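Local coordinates for transcriptional regulator fur family (Xanthomonas campestris pv. campestris, PDB 7DH8), which is a zinc-responsive regulator of zinc uptake, a Fur-family repressor that probably binds promoter DNA when activated by zinc, at the interface of chains A and B. Sequence-based numbering; all coordinates share one arbitrary frame. Chains: chain A/B, Transcriptional regulator fur family.

The interface of chains A and B. Residues chain A 141, 145, 148, 150, 152; chain B 121, 159-160.
In the two-fold dimer of this Fur-family Zur, an apolar patch of the interface formed by the dimerisation domains, whose twin has the chains exchanged, packs helix 135-146 and the start of strand 151-160 of chain A against strands 119-123 and 151-160 of chain B. A:Phe150, in the loop just before its strand, lays one ring face over B:Leu121: CB of the leucine sits 3.8 Å from the centroid of the A:Phe150 ring, a CH-pi contact nearly centred on the face. The phenylalanine CG is anti to the backbone N (chi1 -172°), which brings the ring face over that CB, and the two side chains run past each other in opposite directions. The far end of the same ring reaches the partner's backbone, with A:Phe150 CZ 3.7 Å from the carbonyl O of B:Val159 and CE1 beside the carbonyl of B:His160.

Beyond the ring, the two methyls of B:Leu121 part. Its CD2 branch meets the methyl CB of A:Ala145 on the helix at 3.7 Å, while CD1 turns towards the loop and lies 3.8 Å from CD1 of A:Leu148. Those two leucine side chains cross at about a right angle. B:Leu121 CD1 also lies 3.9 Å from CB of A:Phe150.

B:Val159, next along the patch, has its two methyls pointing to different elements of chain A. With CG1 anti to the backbone N (chi1 177°), that methyl packs against the ring carbon CB of A:Pro152 at 3.7 Å. CG2 faces the helix and meets both the base and one branch of A:Leu141, 4.2 Å from its CB and equally far from its CD1, a looser, oblique contact. At the edge, the carbonyl O of B:His160 approaches CA of A:Pro152 to 3.4 Å; the histidine takes part through its backbone, its imidazole pointing away from the patch.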
loop_
_atom_site.group_PDB
_atom_site.type_symbol
_atom_site.label_atom_id
_atom_site.label_comp_id
_atom_site.label_asym_id
_atom_site.label_seq_id
_atom_site.Cartn_x
_atom_site.Cartn_y
_atom_site.Cartn_z
ATOM N N LEU A 141 2.185 -10.166 11.966
ATOM C CA LEU A 141 2.228 -10.406 10.529
ATOM C C LEU A 141 3.512 -11.097 10.109
ATOM O O LEU A 141 3.500 -11.909 9.168
ATOM C CB LEU A 141 2.069 -9.076 9.777
ATOM C CG LEU A 141 0.664 -8.469 9.750
ATOM C CD1 LEU A 141 0.694 -7.070 8.951
ATOM C CD2 LEU A 141 -0.315 -9.446 9.137
ATOM N N ALA A 145 3.548 -14.758 8.216
ATOM C CA ALA A 145 4.361 -14.991 7.025
ATOM C C ALA A 145 5.274 -16.192 7.207
ATOM O O ALA A 145 5.323 -17.077 6.353
ATOM C CB ALA A 145 5.173 -13.729 6.687
ATOM N N LEU A 148 4.027 -19.781 6.855
ATOM C CA LEU A 148 3.864 -20.269 5.488
ATOM C C LEU A 148 5.164 -20.303 4.713
ATOM O O LEU A 148 5.137 -20.383 3.477
ATOM C CB LEU A 148 2.871 -19.386 4.721
ATOM C CG LEU A 148 1.505 -19.292 5.373
ATOM C CD1 LEU A 148 0.738 -18.117 4.799
ATOM C CD2 LEU A 148 0.813 -20.632 5.142
ATOM N N PHE A 150 7.166 -17.922 4.042
ATOM C CA PHE A 150 7.517 -16.631 3.450
ATOM C C PHE A 150 8.506 -15.898 4.360
ATOM O O PHE A 150 8.317 -15.846 5.573
ATOM C CB PHE A 150 6.227 -15.846 3.245
ATOM C CG PHE A 150 6.372 -14.547 2.465
ATOM C CD1 PHE A 150 6.674 -13.353 3.116
ATOM C CD2 PHE A 150 6.120 -14.531 1.116
ATOM C CE1 PHE A 150 6.756 -12.151 2.374
ATOM C CE2 PHE A 150 6.205 -13.341 0.387
ATOM C CZ PHE A 150 6.503 -12.165 1.039
ATOM N N PRO A 152 9.636 -12.568 5.570
ATOM C CA PRO A 152 9.161 -11.179 5.476
ATOM C C PRO A 152 10.010 -9.989 5.925
ATOM O O PRO A 152 10.423 -9.866 7.089
ATOM C CB PRO A 152 8.083 -11.103 6.569
ATOM C CG PRO A 152 8.622 -12.104 7.652
ATOM C CD PRO A 152 9.337 -13.220 6.861
ATOM N N LEU B 121 0.814 -11.494 1.378
ATOM C CA LEU B 121 2.249 -11.713 1.285
ATOM C C LEU B 121 2.621 -11.562 -0.182
ATOM O O LEU B 121 2.127 -12.313 -1.021
ATOM C CB LEU B 121 2.633 -13.117 1.767
ATOM C CG LEU B 121 2.084 -13.548 3.146
ATOM C CD1 LEU B 121 2.408 -14.976 3.441
ATOM C CD2 LEU B 121 2.599 -12.563 4.229
ATOM N N VAL B 159 2.604 -7.513 3.040
ATOM C CA VAL B 159 3.883 -7.905 3.618
ATOM C C VAL B 159 4.830 -8.200 2.472
ATOM O O VAL B 159 4.520 -9.047 1.615
ATOM C CB VAL B 159 3.702 -9.106 4.557
ATOM C CG1 VAL B 159 5.050 -9.563 5.102
ATOM C CG2 VAL B 159 2.754 -8.708 5.701
ATOM N N HIS B 160 6.008 -7.560 2.484
ATOM C CA HIS B 160 7.021 -7.797 1.459
ATOM C C HIS B 160 8.150 -8.696 1.956
ATOM O O HIS B 160 8.358 -8.891 3.156
ATOM C CB HIS B 160 7.621 -6.482 0.963
ATOM C CG HIS B 160 6.588 -5.437 0.684
ATOM N ND1 HIS B 160 5.869 -5.390 -0.502
ATOM C CD2 HIS B 160 6.160 -4.387 1.439
ATOM C CE1 HIS B 160 5.034 -4.356 -0.458
ATOM N NE2 HIS B 160 5.175 -3.750 0.719
#